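Local coordinates for D-alanyl-D-alanine carboxypeptidase (Penicillin binding protein) family protein (Francisella tularensis subsp. tularensis, PDB 6OSU), which probably removes C-terminal D-alanyl residues from the sugar-peptide precursors of the bacterial cell wall, as a serine-type D-Ala-D-Ala carboxypeptidase of the S11 peptidase family, at residues A[56-62]-A[172-177]; A[36-40]-A[304-308]; A[39-43]-A[176-181]; A[143-148]-A[160-164]. All coordinates share one frame; numbering follows the deposited sequence.

Contact 1. Residues A[56-62]-A[172-177]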
# COMPACT_ATOMS: atom_id res chain seq x y z
N MET A 56 -11.89 7.65 7.44
CA MET A 56 -10.52 7.51 6.99
C MET A 56 -9.61 8.64 7.46
O MET A 56 -8.39 8.51 7.34
CB MET A 56 -10.46 7.41 5.46
CG MET A 56 -10.78 8.70 4.73
SD MET A 56 -10.48 8.58 2.96
CE MET A 56 -11.03 10.18 2.40
N ASP A 57 -10.17 9.73 7.99
CA ASP A 57 -9.38 10.86 8.47
C ASP A 57 -9.45 11.03 9.98
O ASP A 57 -8.94 12.03 10.51
CB ASP A 57 -9.82 12.14 7.78
CG ASP A 57 -9.46 12.17 6.31
OD1 ASP A 57 -8.35 11.72 5.96
OD2 ASP A 57 -10.30 12.62 5.51
N VAL A 58 -10.07 10.09 10.70
CA VAL A 58 -10.16 10.18 12.15
C VAL A 58 -8.83 9.73 12.75
O VAL A 58 -8.28 8.70 12.37
CB VAL A 58 -11.33 9.33 12.68
CG1 VAL A 58 -11.34 9.33 14.21
CG2 VAL A 58 -12.65 9.85 12.14
N ARG A 59 -8.32 10.52 13.69
CA ARG A 59 -7.01 10.25 14.26
C ARG A 59 -7.10 9.14 15.31
O ARG A 59 -7.88 9.24 16.26
CB ARG A 59 -6.44 11.53 14.86
CG ARG A 59 -6.09 12.54 13.79
CD ARG A 59 -5.65 13.88 14.36
NE ARG A 59 -5.26 14.78 13.28
CZ ARG A 59 -4.64 15.94 13.46
NH1 ARG A 59 -4.33 16.35 14.69
NH2 ARG A 59 -4.33 16.69 12.42
N ARG A 60 -6.32 8.08 15.12
CA ARG A 60 -6.24 6.96 16.04
C ARG A 60 -4.77 6.65 16.31
O ARG A 60 -3.88 7.19 15.66
CB ARG A 60 -6.95 5.71 15.50
CG ARG A 60 -8.35 5.94 14.99
CD ARG A 60 -9.06 4.60 14.81
NE ARG A 60 -9.70 4.14 16.04
CZ ARG A 60 -9.15 3.28 16.89
NH1 ARG A 60 -7.95 2.77 16.65
NH2 ARG A 60 -9.81 2.92 17.99
N ALA A 61 -4.54 5.76 17.28
CA ALA A 61 -3.18 5.44 17.68
C ALA A 61 -2.51 4.57 16.62
O ALA A 61 -3.18 3.75 15.97
CB ALA A 61 -3.17 4.73 19.04
N PRO A 62 -1.20 4.73 16.38
CA PRO A 62 -0.57 4.02 15.26
C PRO A 62 -0.16 2.59 15.58
O PRO A 62 -0.19 1.75 14.68
CB PRO A 62 0.66 4.89 14.94
CG PRO A 62 0.49 6.14 15.74
CD PRO A 62 -0.31 5.75 16.94
N GLN A 172 0.56 10.75 19.87
CA GLN A 172 0.85 9.68 18.92
C GLN A 172 -0.43 9.37 18.16
O GLN A 172 -1.40 8.91 18.76
CB GLN A 172 1.36 8.46 19.68
CG GLN A 172 2.05 7.40 18.86
CD GLN A 172 2.46 6.20 19.70
OE1 GLN A 172 2.28 5.05 19.29
NE2 GLN A 172 3.00 6.47 20.88
N TYR A 173 -0.44 9.62 16.85
CA TYR A 173 -1.64 9.33 16.07
C TYR A 173 -1.31 9.25 14.59
O TYR A 173 -0.27 9.73 14.12
CB TYR A 173 -2.73 10.37 16.30
CG TYR A 173 -2.32 11.79 16.02
CD1 TYR A 173 -2.31 12.29 14.72
CD2 TYR A 173 -1.94 12.64 17.05
CE1 TYR A 173 -1.93 13.60 14.46
CE2 TYR A 173 -1.56 13.95 16.80
CZ TYR A 173 -1.56 14.42 15.50
OH TYR A 173 -1.18 15.72 15.25
N THR A 174 -2.23 8.63 13.85
CA THR A 174 -2.24 8.62 12.40
C THR A 174 -3.68 8.37 11.96
O THR A 174 -4.59 8.31 12.79
CB THR A 174 -1.29 7.57 11.82
OG1 THR A 174 -1.29 7.68 10.39
CG2 THR A 174 -1.74 6.17 12.21
N THR A 175 -3.88 8.25 10.65
CA THR A 175 -5.19 7.95 10.10
C THR A 175 -5.05 6.84 9.06
O THR A 175 -3.96 6.57 8.55
CB THR A 175 -5.86 9.18 9.45
OG1 THR A 175 -5.19 9.51 8.23
CG2 THR A 175 -5.82 10.37 10.39
N ALA A 176 -6.18 6.19 8.75
CA ALA A 176 -6.16 5.16 7.73
C ALA A 176 -5.78 5.73 6.38
O ALA A 176 -5.05 5.10 5.61
CB ALA A 176 -7.53 4.47 7.66
N HIS A 177 -6.24 6.95 6.08
CA HIS A 177 -5.87 7.60 4.83
C HIS A 177 -4.37 7.91 4.80
O HIS A 177 -3.70 7.66 3.79
CB HIS A 177 -6.68 8.88 4.64
CG HIS A 177 -6.47 9.55 3.32
ND1 HIS A 177 -6.90 10.84 3.07
CD2 HIS A 177 -5.89 9.12 2.18
CE1 HIS A 177 -6.59 11.17 1.83
NE2 HIS A 177 -5.97 10.15 1.27
O HOH W 1 -5.57 11.85 6.74
O HOH W 2 -8.58 6.81 10.36
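R60 and T174 pair through their backbones as a single antiparallel hydrogen-bonded bridge between two loops: R60 N reaches T174 O at 2.9 Å and T174 N returns to R60 O at 2.8 Å. A third backbone bond, H177 N to M56 O (2.9 Å), fixes the first turn of helix 176-189. There D57 OD1 also comes to the edge of the H177 ring for a weak bond to ND1 (3.4 Å). Water joins the loops between these points, one molecule linking D57 OD1 with T175 OG1, another taking the A176 N-H and donating to V58 O. T175 is the N-cap of the helix, its OG1 bonded to D178 N.

Two rings are met by side chains. With its chain extended from CG to NE, R59 runs alongside Y173; CD sits over the ring face, 4.0 Å from the centroid, and the guanidinium lies 10° from the ring plane. N158 takes NH2 of this arginine. M56 SD approaches the H177 ring obliquely. Apolar packing sets P62 CD on Q172 CG at 3.5 Å. Backbone bonds thus set the register, and the carboxylate of D57, though only weakly bonded, is consistent with a proton on ND1 of H177.

Contact 2. Residues A[36-40]-A[304-308]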
# COMPACT_ATOMS: atom_id res chain seq x y z
N ASP A 36 -17.23 -3.62 11.32
CA ASP A 36 -17.29 -3.00 12.63
C ASP A 36 -15.95 -2.41 13.06
O ASP A 36 -15.79 -2.03 14.23
CB ASP A 36 -17.81 -3.99 13.68
CG ASP A 36 -16.97 -5.25 13.80
OD1 ASP A 36 -15.75 -5.20 13.55
OD2 ASP A 36 -17.55 -6.30 14.14
N ALA A 37 -14.99 -2.33 12.15
CA ALA A 37 -13.77 -1.59 12.43
C ALA A 37 -14.09 -0.11 12.55
O ALA A 37 -14.86 0.43 11.74
CB ALA A 37 -12.73 -1.81 11.33
N PRO A 38 -13.55 0.58 13.56
CA PRO A 38 -13.80 2.02 13.68
C PRO A 38 -13.28 2.84 12.50
O PRO A 38 -13.75 3.97 12.32
CB PRO A 38 -13.08 2.39 14.98
CG PRO A 38 -12.15 1.25 15.27
CD PRO A 38 -12.80 0.04 14.70
N ALA A 39 -12.34 2.33 11.71
CA ALA A 39 -11.82 3.08 10.58
C ALA A 39 -11.19 2.12 9.58
O ALA A 39 -10.60 1.10 9.96
CB ALA A 39 -10.79 4.12 11.03
N TRP A 40 -11.31 2.46 8.29
CA TRP A 40 -10.64 1.71 7.24
C TRP A 40 -10.59 2.55 5.97
O TRP A 40 -11.29 3.55 5.84
CB TRP A 40 -11.34 0.37 6.95
CG TRP A 40 -12.61 0.49 6.15
CD1 TRP A 40 -12.71 0.69 4.80
CD2 TRP A 40 -13.95 0.38 6.64
NE1 TRP A 40 -14.04 0.73 4.43
CE2 TRP A 40 -14.82 0.54 5.54
CE3 TRP A 40 -14.50 0.18 7.91
CZ2 TRP A 40 -16.20 0.50 5.67
CZ3 TRP A 40 -15.88 0.14 8.03
CH2 TRP A 40 -16.72 0.30 6.92
N VAL A 304 -6.87 -1.17 7.95
CA VAL A 304 -7.95 -1.39 8.91
C VAL A 304 -7.40 -1.06 10.29
O VAL A 304 -6.32 -1.53 10.66
CB VAL A 304 -8.48 -2.84 8.86
CG1 VAL A 304 -9.43 -3.08 10.00
CG2 VAL A 304 -9.18 -3.10 7.54
N LEU A 305 -8.14 -0.26 11.05
CA LEU A 305 -7.69 0.23 12.34
C LEU A 305 -8.74 -0.06 13.41
O LEU A 305 -9.94 0.14 13.19
CB LEU A 305 -7.41 1.74 12.30
CG LEU A 305 -6.47 2.26 11.21
CD1 LEU A 305 -6.46 3.78 11.20
CD2 LEU A 305 -5.05 1.71 11.39
N GLY A 306 -8.28 -0.55 14.56
CA GLY A 306 -9.12 -0.60 15.74
C GLY A 306 -10.04 -1.79 15.87
O GLY A 306 -11.00 -1.72 16.65
N THR A 307 -9.79 -2.88 15.15
CA THR A 307 -10.62 -4.07 15.35
C THR A 307 -10.37 -4.66 16.74
O THR A 307 -9.33 -4.45 17.36
CB THR A 307 -10.34 -5.12 14.28
OG1 THR A 307 -8.95 -5.48 14.32
CG2 THR A 307 -10.71 -4.60 12.91
N THR A 308 -11.36 -5.41 17.22
CA THR A 308 -11.33 -5.95 18.57
C THR A 308 -10.64 -7.30 18.66
O THR A 308 -10.57 -7.87 19.76
CB THR A 308 -12.76 -6.06 19.11
OG1 THR A 308 -13.54 -6.89 18.25
CG2 THR A 308 -13.40 -4.68 19.19
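A chi1 of 171° turns CG1 of V304 away from the backbone N and onto A37 CB at 3.8 Å, and leaves CG2 for W40 CB at 4.1 Å. T307 CG2, anti to the carbonyl carbon, meets the same A37 methyl from further along the strand, also at 3.8 Å. The backbones run antiparallel: A39 and L305 form a hydrogen-bonded pair, W40 and V304 a non-hydrogen-bonded one. L305 N donates to A39 O at 3.0 Å. The side chains of A39 and L305 share one face of the sheet, those of W40 and V304 the other.

Before A39 the pairing ends, and the P38 ring lies against two carbonyls, CG 3.2 Å from L305 O and CD 3.2 Å from G306 O. G306 has positive phi (84°), a conformation that favours glycine.

Strand 39-44 lies between strands 50-54 and 298-307, with W40 also bonded through its backbone to K54 and through NE1 to S52 OG. On the W40 and V304 face L320 of helix 310-327 packs against both residues; on the other, L305 touches L65, next to the predicted nucleophile S64.

Contact 3. Residues A[39-43]-A[176-181]; sequences AWVTM and AHDMAL
This is a buried, largely apolar packing of a strand against the first turns of a helix, on one face of the antiparallel sheet that carries strands 39-44 and 298-307. The short segments run in roughly the same direction, 34° apart, with their axes 7.8 Å from each other. That close approach rests on two alanines, A176 and A180, one helical turn apart and both facing the strand.

V41 fits against both of them. Its CG1, set between the backbone N and the carbonyl carbon (chi1 70°), reaches the A176 methyl at 3.9 Å and the A180 methyl at 3.8 Å. The same carbon rests against A176 O (3.2 Å), whose carbonyl is engaged along the helix by A180 N. Further up the strand, M43 leaves its backbone extended and then bends at chi3 (-64°), turning CE back toward the helix. This methyl meets A180 CB at 4.1 Å, lies at the edge of the H177 ring near CD2, and comes within 4.4 Å of L181 CD2. V303 of strand 298-307 touches V41, A176 and M179, continuing the apolar seam.

W40 and T42 point to the other side of the sheet, where both meet L320 of helix 310-327. A central antiparallel sheet with helices on both faces is the architecture of the penicillin-recognising serine hydrolases, to which this protein's family belongs.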
# COMPACT_ATOMS: atom_id res chain seq x y z
N ALA A 39 -12.34 2.33 11.71
CA ALA A 39 -11.82 3.08 10.58
C ALA A 39 -11.19 2.12 9.58
O ALA A 39 -10.60 1.10 9.96
CB ALA A 39 -10.79 4.12 11.03
N TRP A 40 -11.31 2.46 8.29
CA TRP A 40 -10.64 1.71 7.24
C TRP A 40 -10.59 2.55 5.97
O TRP A 40 -11.29 3.55 5.84
CB TRP A 40 -11.34 0.37 6.95
CG TRP A 40 -12.61 0.49 6.15
CD1 TRP A 40 -12.71 0.69 4.80
CD2 TRP A 40 -13.95 0.38 6.64
NE1 TRP A 40 -14.04 0.73 4.43
CE2 TRP A 40 -14.82 0.54 5.54
CE3 TRP A 40 -14.50 0.18 7.91
CZ2 TRP A 40 -16.20 0.50 5.67
CZ3 TRP A 40 -15.88 0.14 8.03
CH2 TRP A 40 -16.72 0.30 6.92
N VAL A 41 -9.74 2.11 5.04
CA VAL A 41 -9.65 2.70 3.71
C VAL A 41 -9.12 1.65 2.75
O VAL A 41 -8.28 0.82 3.12
CB VAL A 41 -8.77 3.97 3.71
CG1 VAL A 41 -7.31 3.61 3.91
CG2 VAL A 41 -8.97 4.76 2.41
N THR A 42 -9.63 1.67 1.52
CA THR A 42 -9.13 0.83 0.45
C THR A 42 -8.81 1.72 -0.74
O THR A 42 -9.67 2.49 -1.19
CB THR A 42 -10.14 -0.25 0.04
OG1 THR A 42 -10.56 -0.99 1.20
CG2 THR A 42 -9.52 -1.22 -0.96
N MET A 43 -7.58 1.63 -1.24
CA MET A 43 -7.09 2.52 -2.28
C MET A 43 -6.43 1.71 -3.38
O MET A 43 -5.72 0.74 -3.11
CB MET A 43 -6.10 3.53 -1.69
CG MET A 43 -5.25 4.26 -2.70
SD MET A 43 -3.97 5.28 -1.93
CE MET A 43 -4.98 6.47 -1.06
N ALA A 176 -6.18 6.19 8.75
CA ALA A 176 -6.16 5.16 7.73
C ALA A 176 -5.78 5.73 6.38
O ALA A 176 -5.05 5.10 5.61
CB ALA A 176 -7.53 4.47 7.66
N HIS A 177 -6.24 6.95 6.08
CA HIS A 177 -5.87 7.60 4.83
C HIS A 177 -4.37 7.91 4.80
O HIS A 177 -3.70 7.66 3.79
CB HIS A 177 -6.68 8.88 4.64
CG HIS A 177 -6.47 9.55 3.32
ND1 HIS A 177 -6.90 10.84 3.07
CD2 HIS A 177 -5.89 9.12 2.18
CE1 HIS A 177 -6.59 11.17 1.83
NE2 HIS A 177 -5.97 10.15 1.27
N ASP A 178 -3.84 8.44 5.90
CA ASP A 178 -2.42 8.76 5.94
C ASP A 178 -1.56 7.51 5.80
O ASP A 178 -0.51 7.54 5.14
CB ASP A 178 -2.08 9.49 7.24
CG ASP A 178 -2.31 10.99 7.15
OD1 ASP A 178 -2.94 11.44 6.17
OD2 ASP A 178 -1.84 11.71 8.06
N MET A 179 -2.00 6.40 6.40
CA MET A 179 -1.22 5.17 6.31
C MET A 179 -1.29 4.56 4.92
O MET A 179 -0.32 3.94 4.47
CB MET A 179 -1.70 4.17 7.36
CG MET A 179 -1.08 4.39 8.73
SD MET A 179 0.69 4.02 8.69
CE MET A 179 1.26 4.94 10.12
N ALA A 180 -2.40 4.75 4.21
CA ALA A 180 -2.48 4.30 2.82
C ALA A 180 -1.58 5.15 1.93
O ALA A 180 -0.95 4.63 0.99
CB ALA A 180 -3.92 4.34 2.33
N LEU A 181 -1.49 6.45 2.20
CA LEU A 181 -0.58 7.30 1.45
C LEU A 181 0.86 6.85 1.65
O LEU A 181 1.64 6.75 0.69
CB LEU A 181 -0.76 8.76 1.87
CG LEU A 181 -2.05 9.44 1.42
CD1 LEU A 181 -2.26 10.76 2.14
CD2 LEU A 181 -2.05 9.66 -0.09

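Contact 4. Residues A[143-148]-A[160-164]; sequences FTDLMN and HFANP
A two-bond link from the N148 amide to the backbone of F161 ties helix 140-154 to the loop that follows it, in the all-helical region of the penicillin-binding fold. OD1 accepts from F161 N at 2.8 Å and ND2 donates to F161 O at 3.2 Å, each bond in the carbonyl plane on a lone pair. Both bonds hold the amide flat and fix its rotation. The H160 ring lies nearly parallel to that amide, 11° between planes, with CE1 3.5 Å from ND2.

This loop leads past the SxxK helix 66-79, with the predicted catalytic K67 in its first turn and S64 just before it; P164 O is bonded to T70 OG1, and F161 touches T66. M147 fills the angle between helix and loop. Bent at chi3 (65°), it brings CE over one face of the F161 ring, 4.1 Å from the centroid, in a CH-pi contact, while SD rests on P164 CA at 3.6 Å. One turn earlier, T144 presses CG2 against F161 O (3.2 Å); its OG1 is bonded to T140 O. F143 CD2 meets P164 CB at 3.9 Å, and the phenyl ring continues onto A133 and I136 of helix 126-137.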
# COMPACT_ATOMS: atom_id res chain seq x y z
N PHE A 143 15.58 10.88 15.38
CA PHE A 143 14.99 10.07 14.32
C PHE A 143 13.48 10.28 14.26
O PHE A 143 12.90 10.30 13.16
CB PHE A 143 15.32 8.59 14.53
CG PHE A 143 14.91 7.71 13.39
CD1 PHE A 143 15.76 7.52 12.31
CD2 PHE A 143 13.67 7.09 13.39
CE1 PHE A 143 15.38 6.71 11.25
CE2 PHE A 143 13.28 6.29 12.33
CZ PHE A 143 14.14 6.10 11.26
N THR A 144 12.84 10.42 15.41
CA THR A 144 11.40 10.69 15.42
C THR A 144 11.09 12.01 14.72
O THR A 144 10.11 12.11 13.98
CB THR A 144 10.88 10.70 16.86
OG1 THR A 144 11.20 9.46 17.49
CG2 THR A 144 9.37 10.89 16.87
N ASP A 145 11.93 13.03 14.95
CA ASP A 145 11.77 14.29 14.23
C ASP A 145 11.88 14.09 12.73
O ASP A 145 11.11 14.68 11.95
CB ASP A 145 12.81 15.30 14.70
CG ASP A 145 12.50 15.86 16.08
OD1 ASP A 145 11.32 16.14 16.35
OD2 ASP A 145 13.45 16.02 16.88
N LEU A 146 12.82 13.25 12.30
CA LEU A 146 12.93 12.94 10.88
C LEU A 146 11.68 12.22 10.38
O LEU A 146 11.21 12.48 9.26
CB LEU A 146 14.17 12.09 10.63
CG LEU A 146 14.39 11.66 9.18
CD1 LEU A 146 14.76 12.86 8.32
CD2 LEU A 146 15.46 10.59 9.13
N MET A 147 11.12 11.32 11.19
CA MET A 147 9.88 10.64 10.82
C MET A 147 8.75 11.64 10.61
O MET A 147 7.97 11.52 9.66
CB MET A 147 9.48 9.63 11.88
CG MET A 147 10.49 8.52 12.12
SD MET A 147 9.99 7.50 13.52
CE MET A 147 8.48 6.78 12.87
N ASN A 148 8.64 12.64 11.49
CA ASN A 148 7.55 13.60 11.38
C ASN A 148 7.75 14.56 10.21
O ASN A 148 6.77 14.98 9.59
CB ASN A 148 7.40 14.36 12.70
CG ASN A 148 6.86 13.49 13.82
OD1 ASN A 148 5.99 12.65 13.59
ND2 ASN A 148 7.38 13.67 15.02
N HIS A 160 1.35 12.01 13.61
CA HIS A 160 2.44 12.45 14.47
C HIS A 160 2.96 11.25 15.24
O HIS A 160 2.21 10.63 16.00
CB HIS A 160 2.00 13.56 15.42
CG HIS A 160 3.12 14.11 16.25
ND1 HIS A 160 3.99 15.06 15.78
CD2 HIS A 160 3.52 13.81 17.51
CE1 HIS A 160 4.88 15.34 16.72
NE2 HIS A 160 4.62 14.60 17.78
N PHE A 161 4.24 10.95 15.06
CA PHE A 161 4.88 9.83 15.75
C PHE A 161 5.60 10.33 17.00
O PHE A 161 6.19 11.41 17.01
CB PHE A 161 5.87 9.13 14.82
CG PHE A 161 5.22 8.54 13.60
CD1 PHE A 161 4.38 7.45 13.71
CD2 PHE A 161 5.46 9.07 12.34
CE1 PHE A 161 3.78 6.89 12.59
CE2 PHE A 161 4.87 8.52 11.22
CZ PHE A 161 4.03 7.43 11.34
N ALA A 162 5.52 9.53 18.07
CA ALA A 162 6.20 9.85 19.32
C ALA A 162 7.51 9.09 19.48
O ALA A 162 8.31 9.46 20.34
CB ALA A 162 5.30 9.55 20.52
N ASN A 163 7.73 8.06 18.68
CA ASN A 163 8.92 7.22 18.79
C ASN A 163 9.03 6.39 17.51
O ASN A 163 8.12 6.40 16.67
CB ASN A 163 8.85 6.32 20.04
CG ASN A 163 7.58 5.52 20.13
OD1 ASN A 163 7.09 5.00 19.13
ND2 ASN A 163 7.03 5.41 21.33
N PRO A 164 10.15 5.68 17.31
CA PRO A 164 10.33 4.94 16.06
C PRO A 164 9.63 3.59 15.98
O PRO A 164 9.55 3.02 14.88
CB PRO A 164 11.86 4.74 15.98
CG PRO A 164 12.44 5.74 16.93
CD PRO A 164 11.43 5.85 18.03

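How the contacts relate
Contacts 1 and 3 share A176 and H177, so the capped start of helix 176-189 is held by the 56-62 loop and by strand 39-44 together; their centres lie 9 Å apart. Contact 2 pairs the same strand with 298-307, and its L305 CD1 comes 3.4 Å from A176 N of contacts 1 and 3. Contact 4 joins contact 1 through Y173 O and H160 N, 2.8 Å apart, and meets contact 3 where M179 CE touches F161 CZ. Contacts 1 and 4 approach the predicted active site from two parts of the fold: side chains of P62 and S64 are about 8 Å apart, those of P164 and K67 about 7 Å.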